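Local coordinates for protein catechol 1,2-dioxygenase (Acinetobacter sp., PDB 1DMH) that catalyses the iron(III)-dependent intradiol cleavage of catechol by dioxygen to cis,cis-muconate, the first step of its breakdown through the beta-ketoadipate pathway, at residues L109-A114 / S165-T170; F176-S181 / V192-P197; H132-H137 / A223-F228. All coordinates share one frame; numbering follows the deposited sequence.

All three contacts belong to the catalytic domain, and two reach the bound 4-methylcatechol. Interaction 1 holds a wall of the pocket, where Leu109 touches this ligand; interaction 3 carries His224 and His226, which bind the iron that it chelates. The centres of interactions 1 and 3 lie about 16 Å apart. Interaction 2 lies farther from the site, the side chain of Met178 being about 11 Å from the iron. Its centre is about 7 Å from that of interaction 3, and strands 189-195 and 133-141 are neighbours, joined by Val192 N to Leu136 O at 2.8 Å. Interactions 1 and 2, about 12 Å apart by centres, meet where Arg179 NH2 lies 2.8 Å from Ser165 O.

Interaction 1 of 3, residues L109-A114 / S165-T170; sequences LYVAGA and SHFDPT. With MCT (4-methylcatechol), chain D.
Leu109 works in two directions at once: its two methyls fork, one settling on the Phe167 ring and the other on the bound 4-methylcatechol. This is a wall of the substrate pocket in an intradiol dioxygenase, built where the short strand 111-112 meets the loop that follows the iron ligand Tyr164. The first methyl makes a CH-pi contact, with CD2 only 12° off the ring normal and 3.7 Å from the Phe167 centroid, so it sits over the middle of one face. The second puts CD1 3.6 Å from O4 of 4-methylcatechol. Leu109 CG lies beside the backbone N (chi1 -47°), and from there the branches spread between the aromatic ring and the ligand. Leu309 of strand 309-310 and Arg179 also touch Phe167, and Arg179 NH1 hydrogen-bonds Leu109 O. Farther along the loop an Asx turn shapes the chain, Asp168 OD1 accepting from Thr170 N at 2.8 Å and from Thr170 OG1 as well, both donors coming from the same face of the carboxylate. Val111 makes its closest approaches through CG2, which is 3.6 Å from Phe167 CE2 and 3.9 Å from His166 CB.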
loop_
_atom_site.group_PDB
_atom_site.type_symbol
_atom_site.label_atom_id
_atom_site.label_comp_id
_atom_site.label_asym_id
_atom_site.label_seq_id
_atom_site.Cartn_x
_atom_site.Cartn_y
_atom_site.Cartn_z
ATOM N N LEU A 109 -16.271 1.992 7.941
ATOM C CA LEU A 109 -16.817 1.203 9.044
ATOM C C LEU A 109 -18.231 0.675 8.963
ATOM O O LEU A 109 -18.803 0.304 9.993
ATOM C CB LEU A 109 -16.651 2.006 10.341
ATOM C CG LEU A 109 -15.231 2.571 10.440
ATOM C CD1 LEU A 109 -15.118 3.626 11.527
ATOM C CD2 LEU A 109 -14.285 1.435 10.662
ATOM N N TYR A 110 -18.811 0.637 7.764
ATOM C CA TYR A 110 -20.143 0.072 7.598
ATOM C C TYR A 110 -20.029 -1.446 7.784
ATOM O O TYR A 110 -19.012 -2.049 7.436
ATOM C CB TYR A 110 -20.673 0.335 6.194
ATOM C CG TYR A 110 -21.995 -0.354 5.923
ATOM C CD1 TYR A 110 -23.175 0.084 6.536
ATOM C CD2 TYR A 110 -22.062 -1.457 5.053
ATOM C CE1 TYR A 110 -24.382 -0.547 6.288
ATOM C CE2 TYR A 110 -23.280 -2.106 4.791
ATOM C CZ TYR A 110 -24.427 -1.643 5.407
ATOM O OH TYR A 110 -25.628 -2.247 5.124
ATOM N N VAL A 111 -21.059 -2.054 8.356
ATOM C CA VAL A 111 -21.086 -3.514 8.548
ATOM C C VAL A 111 -22.463 -3.962 8.076
ATOM O O VAL A 111 -23.484 -3.410 8.510
ATOM C CB VAL A 111 -20.928 -3.953 10.027
ATOM C CG1 VAL A 111 -21.030 -5.477 10.096
ATOM C CG2 VAL A 111 -19.588 -3.476 10.610
ATOM N N ALA A 112 -22.496 -4.947 7.182
ATOM C CA ALA A 112 -23.768 -5.425 6.658
ATOM C C ALA A 112 -24.434 -6.453 7.579
ATOM O O ALA A 112 -23.738 -7.202 8.274
ATOM C CB ALA A 112 -23.555 -6.017 5.272
ATOM N N GLY A 113 -25.775 -6.451 7.596
ATOM C CA GLY A 113 -26.534 -7.409 8.392
ATOM C C GLY A 113 -27.105 -6.992 9.744
ATOM O O GLY A 113 -27.406 -7.846 10.585
ATOM N N ALA A 114 -27.286 -5.694 9.962
ATOM C CA ALA A 114 -27.797 -5.230 11.245
ATOM C C ALA A 114 -29.266 -5.582 11.433
ATOM O O ALA A 114 -29.997 -5.739 10.465
ATOM C CB ALA A 114 -27.617 -3.723 11.354
ATOM N N SER A 165 -18.832 -0.773 16.871
ATOM C CA SER A 165 -18.903 -2.206 17.078
ATOM C C SER A 165 -18.221 -2.841 15.859
ATOM O O SER A 165 -18.245 -2.271 14.757
ATOM C CB SER A 165 -20.369 -2.678 17.219
ATOM O OG SER A 165 -21.169 -2.381 16.100
ATOM N N HIS A 166 -17.593 -4.000 16.079
ATOM C CA HIS A 166 -16.874 -4.747 15.052
ATOM C C HIS A 166 -15.505 -4.138 14.725
ATOM O O HIS A 166 -14.722 -4.729 13.991
ATOM C CB HIS A 166 -17.745 -4.891 13.803
ATOM C CG HIS A 166 -19.035 -5.603 14.065
ATOM N ND1 HIS A 166 -19.101 -6.957 14.320
ATOM C CD2 HIS A 166 -20.294 -5.131 14.236
ATOM C CE1 HIS A 166 -20.343 -7.286 14.637
ATOM N NE2 HIS A 166 -21.086 -6.198 14.594
ATOM N N PHE A 167 -15.208 -2.961 15.268
ATOM C CA PHE A 167 -13.905 -2.318 15.045
ATOM C C PHE A 167 -13.432 -1.687 16.348
ATOM O O PHE A 167 -12.649 -0.740 16.330
ATOM C CB PHE A 167 -13.968 -1.213 13.979
ATOM C CG PHE A 167 -14.490 -1.672 12.662
ATOM C CD1 PHE A 167 -13.632 -2.236 11.725
ATOM C CD2 PHE A 167 -15.850 -1.577 12.363
ATOM C CE1 PHE A 167 -14.113 -2.706 10.503
ATOM C CE2 PHE A 167 -16.344 -2.044 11.142
ATOM C CZ PHE A 167 -15.472 -2.611 10.210
ATOM N N ASP A 168 -13.913 -2.221 17.468
ATOM C CA ASP A 168 -13.564 -1.707 18.782
ATOM C C ASP A 168 -12.257 -2.330 19.240
ATOM O O ASP A 168 -12.201 -3.524 19.548
ATOM C CB ASP A 168 -14.647 -2.053 19.800
ATOM C CG ASP A 168 -14.476 -1.293 21.100
ATOM O OD1 ASP A 168 -13.312 -1.058 21.500
ATOM O OD2 ASP A 168 -15.501 -0.951 21.728
ATOM N N PRO A 169 -11.188 -1.520 19.312
ATOM C CA PRO A 169 -9.855 -1.960 19.726
ATOM C C PRO A 169 -9.754 -2.465 21.162
ATOM O O PRO A 169 -8.803 -3.167 21.514
ATOM C CB PRO A 169 -9.016 -0.703 19.513
ATOM C CG PRO A 169 -10.015 0.400 19.851
ATOM C CD PRO A 169 -11.163 -0.080 18.994
ATOM N N THR A 170 -10.731 -2.117 21.990
ATOM C CA THR A 170 -10.689 -2.505 23.390
ATOM C C THR A 170 -11.465 -3.758 23.762
ATOM O O THR A 170 -11.677 -4.014 24.946
ATOM C CB THR A 170 -11.170 -1.344 24.288
ATOM O OG1 THR A 170 -12.549 -1.060 24.017
ATOM C CG2 THR A 170 -10.336 -0.094 24.020
HETATM C C1 MCT D . -13.372 7.684 8.825
HETATM C C2 MCT D . -14.746 7.778 8.546
HETATM C C3 MCT D . -15.658 7.559 9.600
HETATM O O3 MCT D . -17.002 7.649 9.345
HETATM C C4 MCT D . -15.233 7.259 10.884
HETATM O O4 MCT D . -16.164 7.060 11.873
HETATM C C5 MCT D . -13.899 7.162 11.179
HETATM C C6 MCT D . -12.918 7.389 10.087
HETATM C C MCT D . -12.356 7.915 7.690
#

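Interaction 2 of 3, residues F176-S181 / V192-P197; sequences FNMRRS and VRTILP
Met178 and Ile195 cross at a slant, the thioether of one against the terminal methyl of the other, with Met178 SD 4.2 Å from Ile195 CD1. Ile195 has CG1 between its backbone N and carbonyl carbon (chi1 59°), and the extended chi2 carries CD1 out to the sulfur. On the methionine, CG beside the backbone N (chi1 -59°) and an extended chi2 bring SD to Ile195, while the bend at chi3 turns CE aside. Thr194 meets the methionine nearer its backbone, OG1 lying 4.3 Å from Met178 CG.

Met178 is presented by a type II beta turn from Phe176 to Arg179, in which it takes the third position with left-handed backbone angles. The turn leads into strand 179-183, whereas Thr194 and Ile195 belong to strand 189-195. The contact joins two strands of the curled sheet that do not pair with each other: among their direct partners, 179-183 has 152-157 and 189-195 has 133-141.

Arg180 NH1 ties back to the turn. It donates to Arg179 O at 2.8 Å, reaching the oxygen from above the carbonyl plane, and makes a second, weak bond to Phe176 O. Between the two segments there is no hydrogen bond or charge pair. Sulfur against methyl implies dispersion and burial of apolar surface, and the nearby hydroxyl, Thr194 OG1, is satisfied by its hydrogen bond with His157 NE2.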
loop_
_atom_site.group_PDB
_atom_site.type_symbol
_atom_site.label_atom_id
_atom_site.label_comp_id
_atom_site.label_asym_id
_atom_site.label_seq_id
_atom_site.Cartn_x
_atom_site.Cartn_y
_atom_site.Cartn_z
ATOM N N PHE A 176 -23.332 -5.671 16.269
ATOM C CA PHE A 176 -24.247 -4.634 15.774
ATOM C C PHE A 176 -24.684 -3.563 16.788
ATOM O O PHE A 176 -25.710 -2.909 16.598
ATOM C CB PHE A 176 -25.490 -5.260 15.127
ATOM C CG PHE A 176 -25.177 -6.162 13.979
ATOM C CD1 PHE A 176 -24.795 -5.634 12.752
ATOM C CD2 PHE A 176 -25.189 -7.549 14.140
ATOM C CE1 PHE A 176 -24.420 -6.479 11.695
ATOM C CE2 PHE A 176 -24.819 -8.406 13.092
ATOM C CZ PHE A 176 -24.434 -7.871 11.870
ATOM N N ASN A 177 -23.909 -3.386 17.857
ATOM C CA ASN A 177 -24.227 -2.362 18.836
ATOM C C ASN A 177 -24.146 -1.036 18.057
ATOM O O ASN A 177 -23.183 -0.814 17.308
ATOM C CB ASN A 177 -23.195 -2.347 19.966
ATOM C CG ASN A 177 -23.594 -1.425 21.113
ATOM O OD1 ASN A 177 -22.733 -0.849 21.789
ATOM N ND2 ASN A 177 -24.890 -1.302 21.354
ATOM N N MET A 178 -25.169 -0.190 18.227
ATOM C CA MET A 178 -25.290 1.120 17.574
ATOM C C MET A 178 -25.329 1.039 16.041
ATOM O O MET A 178 -24.842 1.929 15.344
ATOM C CB MET A 178 -24.155 2.031 18.050
ATOM C CG MET A 178 -24.158 2.237 19.596
ATOM S SD MET A 178 -22.725 3.178 20.186
ATOM C CE MET A 178 -21.397 2.126 19.551
ATOM N N ARG A 179 -25.926 -0.038 15.526
ATOM C CA ARG A 179 -26.072 -0.257 14.089
ATOM C C ARG A 179 -27.471 -0.866 13.871
ATOM O O ARG A 179 -27.742 -1.964 14.357
ATOM C CB ARG A 179 -25.013 -1.251 13.570
ATOM C CG ARG A 179 -23.549 -0.809 13.658
ATOM C CD ARG A 179 -22.614 -1.967 13.255
ATOM N NE ARG A 179 -21.188 -1.641 13.355
ATOM C CZ ARG A 179 -20.532 -0.850 12.503
ATOM N NH1 ARG A 179 -21.174 -0.296 11.471
ATOM N NH2 ARG A 179 -19.227 -0.636 12.670
ATOM N N ARG A 180 -28.349 -0.175 13.145
ATOM C CA ARG A 180 -29.690 -0.699 12.884
ATOM C C ARG A 180 -30.207 -0.307 11.506
ATOM O O ARG A 180 -29.726 0.658 10.895
ATOM C CB ARG A 180 -30.696 -0.165 13.911
ATOM C CG ARG A 180 -30.551 -0.653 15.343
ATOM C CD ARG A 180 -30.831 -2.147 15.495
ATOM N NE ARG A 180 -30.764 -2.525 16.900
ATOM C CZ ARG A 180 -29.647 -2.767 17.582
ATOM N NH1 ARG A 180 -28.462 -2.743 16.983
ATOM N NH2 ARG A 180 -29.723 -3.096 18.871
ATOM N N SER A 181 -31.195 -1.060 11.023
ATOM C CA SER A 181 -31.867 -0.743 9.767
ATOM C C SER A 181 -33.292 -0.464 10.184
ATOM O O SER A 181 -33.881 -1.245 10.925
ATOM C CB SER A 181 -31.865 -1.921 8.798
ATOM O OG SER A 181 -30.564 -2.151 8.320
ATOM N N VAL A 192 -35.166 6.544 16.402
ATOM C CA VAL A 192 -34.323 5.621 17.128
ATOM C C VAL A 192 -33.927 6.197 18.444
ATOM O O VAL A 192 -33.897 7.414 18.615
ATOM C CB VAL A 192 -33.014 5.270 16.383
ATOM C CG1 VAL A 192 -33.334 4.581 15.135
ATOM C CG2 VAL A 192 -32.206 6.522 16.095
ATOM N N ARG A 193 -33.665 5.305 19.385
ATOM C CA ARG A 193 -33.161 5.712 20.678
ATOM C C ARG A 193 -31.718 5.150 20.696
ATOM O O ARG A 193 -31.502 3.958 20.447
ATOM C CB ARG A 193 -33.986 5.113 21.822
ATOM C CG ARG A 193 -33.265 5.270 23.146
ATOM C CD ARG A 193 -34.054 4.795 24.352
ATOM N NE ARG A 193 -33.150 4.804 25.495
ATOM C CZ ARG A 193 -33.521 4.627 26.756
ATOM N NH1 ARG A 193 -34.788 4.426 27.041
ATOM N NH2 ARG A 193 -32.616 4.667 27.725
ATOM N N THR A 194 -30.734 6.012 20.949
ATOM C CA THR A 194 -29.353 5.558 20.993
ATOM C C THR A 194 -28.597 6.493 21.957
ATOM O O THR A 194 -29.206 7.002 22.907
ATOM C CB THR A 194 -28.740 5.575 19.578
ATOM O OG1 THR A 194 -27.442 4.985 19.622
ATOM C CG2 THR A 194 -28.653 6.987 19.031
ATOM N N ILE A 195 -27.292 6.686 21.766
ATOM C CA ILE A 195 -26.552 7.623 22.615
ATOM C C ILE A 195 -25.780 8.592 21.713
ATOM O O ILE A 195 -25.542 8.293 20.537
ATOM C CB ILE A 195 -25.526 6.915 23.563
ATOM C CG1 ILE A 195 -24.518 6.120 22.741
ATOM C CG2 ILE A 195 -26.244 6.015 24.567
ATOM C CD1 ILE A 195 -23.387 5.549 23.562
ATOM N N LEU A 196 -25.410 9.749 22.252
ATOM C CA LEU A 196 -24.633 10.727 21.488
ATOM C C LEU A 196 -23.234 10.197 21.279
ATOM O O LEU A 196 -22.562 9.817 22.229
ATOM C CB LEU A 196 -24.498 12.054 22.224
ATOM C CG LEU A 196 -25.442 13.192 21.890
ATOM C CD1 LEU A 196 -25.005 14.393 22.715
ATOM C CD2 LEU A 196 -25.382 13.537 20.411
ATOM N N PRO A 197 -22.785 10.136 20.025
ATOM C CA PRO A 197 -21.437 9.637 19.776
ATOM C C PRO A 197 -20.415 10.715 20.093
ATOM O O PRO A 197 -20.761 11.900 20.218
ATOM C CB PRO A 197 -21.480 9.315 18.292
ATOM C CG PRO A 197 -22.302 10.435 17.777
ATOM C CD PRO A 197 -23.469 10.413 18.753
#

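Interaction 3 of 3, residues H132-H137 / A223-F228; sequences HTLILH and AHIHYF. With FE (Fe (III) ion), chain C; MCT (4-methylcatechol), chain D.
Leu136 and Ile225 face each other from strands 133-137 and 224-228, whose axes pass 11.7 Å apart with their directions 33° from parallel, too far for any backbone bond. The gap is filled by side chains. Leu134 and Ile225 reach toward each other tip to tip, CD1 to CD1, at 4.0 Å. Leu136 CD1 comes to the same Ile225 methyl at a looser 4.3 Å, so the isoleucine tip is touched by both leucines. Both leucines hold CG anti to the backbone N (chi1 -161° for Leu136), which sends their methyls across the gap. Leu136 meets Tyr227 from the opposite direction and straddles its phenolic oxygen: CD1 and CD2 are each 3.3 Å from OH. That hydroxyl is not stranded among the methyls, because it hydrogen-bonds Tyr190 OH.

The other side of strand 224-228 faces the metal. His224 NE2 binds the iron at 2.0 Å and His226 NE2 at 2.1 Å, while 4-methylcatechol chelates it through both oxygens and Tyr164 OH supplies a further bond. His224 ND1 is hydrogen-bonded to Pro222 O, which helps fix the turn of its ring, and the His226 ring stacks on Trp156. One strand therefore serves two purposes, Ile225 and Tyr227 filling the apolar interior and the two histidines gripping iron. This His-X-His pair on a strand, its back packed into a beta-sandwich core, supplies the histidine half of the two-His, two-Tyr non-haem iron(III) site of the intradiol ring-cleavage dioxygenases.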
loop_
_atom_site.group_PDB
_atom_site.type_symbol
_atom_site.label_atom_id
_atom_site.label_comp_id
_atom_site.label_asym_id
_atom_site.label_seq_id
_atom_site.Cartn_x
_atom_site.Cartn_y
_atom_site.Cartn_z
ATOM N N HIS A 132 -24.945 9.252 26.746
ATOM C CA HIS A 132 -26.006 10.214 27.024
ATOM C C HIS A 132 -27.119 9.864 26.034
ATOM O O HIS A 132 -26.884 9.798 24.830
ATOM C CB HIS A 132 -25.502 11.638 26.797
ATOM C CG HIS A 132 -26.519 12.690 27.105
ATOM N ND1 HIS A 132 -27.141 12.786 28.330
ATOM C CD2 HIS A 132 -27.034 13.686 26.343
ATOM C CE1 HIS A 132 -27.997 13.793 28.310
ATOM N NE2 HIS A 132 -27.953 14.356 27.116
ATOM N N THR A 133 -28.322 9.617 26.542
ATOM C CA THR A 133 -29.448 9.237 25.697
ATOM C C THR A 133 -29.730 10.216 24.588
ATOM O O THR A 133 -29.780 11.412 24.818
ATOM C CB THR A 133 -30.734 9.066 26.519
ATOM O OG1 THR A 133 -30.483 8.151 27.581
ATOM C CG2 THR A 133 -31.858 8.489 25.657
ATOM N N LEU A 134 -29.943 9.687 23.387
ATOM C CA LEU A 134 -30.226 10.493 22.202
ATOM C C LEU A 134 -31.450 9.913 21.503
ATOM O O LEU A 134 -31.491 8.709 21.241
ATOM C CB LEU A 134 -29.048 10.414 21.216
ATOM C CG LEU A 134 -28.805 11.463 20.126
ATOM C CD1 LEU A 134 -28.350 10.731 18.897
ATOM C CD2 LEU A 134 -29.983 12.320 19.856
ATOM N N ILE A 135 -32.442 10.757 21.216
ATOM C CA ILE A 135 -33.651 10.333 20.480
ATOM C C ILE A 135 -33.414 10.990 19.110
ATOM O O ILE A 135 -33.356 12.219 19.017
ATOM C CB ILE A 135 -34.977 10.932 21.092
ATOM C CG1 ILE A 135 -35.158 10.454 22.532
ATOM C CG2 ILE A 135 -36.201 10.568 20.239
ATOM C CD1 ILE A 135 -35.195 8.976 22.673
ATOM N N LEU A 136 -33.254 10.192 18.059
ATOM C CA LEU A 136 -32.989 10.742 16.730
ATOM C C LEU A 136 -34.167 10.330 15.850
ATOM O O LEU A 136 -34.518 9.162 15.774
ATOM C CB LEU A 136 -31.705 10.138 16.191
ATOM C CG LEU A 136 -30.839 10.712 15.057
ATOM C CD1 LEU A 136 -30.314 9.506 14.295
ATOM C CD2 LEU A 136 -31.556 11.668 14.140
ATOM N N HIS A 137 -34.781 11.291 15.190
ATOM C CA HIS A 137 -35.913 10.951 14.359
ATOM C C HIS A 137 -36.050 11.908 13.184
ATOM O O HIS A 137 -35.432 12.972 13.141
ATOM C CB HIS A 137 -37.182 10.936 15.228
ATOM C CG HIS A 137 -37.480 12.244 15.896
ATOM N ND1 HIS A 137 -38.294 13.201 15.331
ATOM C CD2 HIS A 137 -37.037 12.773 17.064
ATOM C CE1 HIS A 137 -38.345 14.261 16.120
ATOM N NE2 HIS A 137 -37.591 14.028 17.178
ATOM N N ALA A 223 -17.990 14.507 16.078
ATOM C CA ALA A 223 -19.003 13.487 16.387
ATOM C C ALA A 223 -20.002 13.506 15.225
ATOM O O ALA A 223 -20.477 14.565 14.833
ATOM C CB ALA A 223 -19.703 13.825 17.691
ATOM N N HIS A 224 -20.322 12.327 14.689
ATOM C CA HIS A 224 -21.220 12.216 13.540
ATOM C C HIS A 224 -21.971 10.876 13.532
ATOM O O HIS A 224 -21.590 9.915 14.215
ATOM C CB HIS A 224 -20.420 12.310 12.242
ATOM C CG HIS A 224 -19.390 11.236 12.122
ATOM N ND1 HIS A 224 -18.199 11.270 12.820
ATOM C CD2 HIS A 224 -19.424 10.040 11.492
ATOM C CE1 HIS A 224 -17.543 10.141 12.623
ATOM N NE2 HIS A 224 -18.265 9.377 11.821
ATOM N N ILE A 225 -23.041 10.840 12.741
ATOM C CA ILE A 225 -23.890 9.654 12.604
ATOM C C ILE A 225 -24.035 9.356 11.109
ATOM O O ILE A 225 -24.367 10.246 10.332
ATOM C CB ILE A 225 -25.274 9.918 13.227
ATOM C CG1 ILE A 225 -25.101 10.211 14.726
ATOM C CG2 ILE A 225 -26.204 8.718 12.985
ATOM C CD1 ILE A 225 -26.356 10.735 15.410
ATOM N N HIS A 226 -23.772 8.114 10.717
ATOM C CA HIS A 226 -23.850 7.695 9.312
ATOM C C HIS A 226 -25.257 7.253 8.905
ATOM O O HIS A 226 -25.990 6.697 9.712
ATOM C CB HIS A 226 -22.925 6.498 9.076
ATOM C CG HIS A 226 -21.473 6.813 9.220
ATOM N ND1 HIS A 226 -20.704 7.280 8.168
ATOM C CD2 HIS A 226 -20.649 6.741 10.293
ATOM C CE1 HIS A 226 -19.467 7.477 8.591
ATOM N NE2 HIS A 226 -19.407 7.159 9.873
ATOM N N TYR A 227 -25.595 7.480 7.638
ATOM C CA TYR A 227 -26.865 7.061 7.068
ATOM C C TYR A 227 -26.707 6.445 5.672
ATOM O O TYR A 227 -25.887 6.902 4.865
ATOM C CB TYR A 227 -27.812 8.244 6.829
ATOM C CG TYR A 227 -28.492 8.866 8.014
ATOM C CD1 TYR A 227 -27.823 9.777 8.835
ATOM C CD2 TYR A 227 -29.828 8.577 8.284
ATOM C CE1 TYR A 227 -28.478 10.398 9.905
ATOM C CE2 TYR A 227 -30.502 9.180 9.343
ATOM C CZ TYR A 227 -29.829 10.091 10.147
ATOM O OH TYR A 227 -30.507 10.703 11.173
ATOM N N PHE A 228 -27.520 5.420 5.415
ATOM C CA PHE A 228 -27.705 4.810 4.098
ATOM C C PHE A 228 -29.243 4.902 4.053
ATOM O O PHE A 228 -29.917 4.565 5.029
ATOM C CB PHE A 228 -27.361 3.326 4.042
ATOM C CG PHE A 228 -25.985 3.023 3.546
ATOM C CD1 PHE A 228 -25.292 3.907 2.724
ATOM C CD2 PHE A 228 -25.391 1.830 3.884
ATOM C CE1 PHE A 228 -24.002 3.587 2.256
ATOM C CE2 PHE A 228 -24.109 1.498 3.426
ATOM C CZ PHE A 228 -23.414 2.379 2.610
HETATM FE FE FE C . -17.832 7.479 11.213
HETATM C C1 MCT D . -13.372 7.684 8.825
HETATM C C2 MCT D . -14.746 7.778 8.546
HETATM C C3 MCT D . -15.658 7.559 9.600
HETATM O O3 MCT D . -17.002 7.649 9.345
HETATM C C4 MCT D . -15.233 7.259 10.884
HETATM O O4 MCT D . -16.164 7.060 11.873
HETATM C C5 MCT D . -13.899 7.162 11.179
HETATM C C6 MCT D . -12.918 7.389 10.087
HETATM C C MCT D . -12.356 7.915 7.690
HETATM O O HOH W 1 -16.139 6.145 9.800
#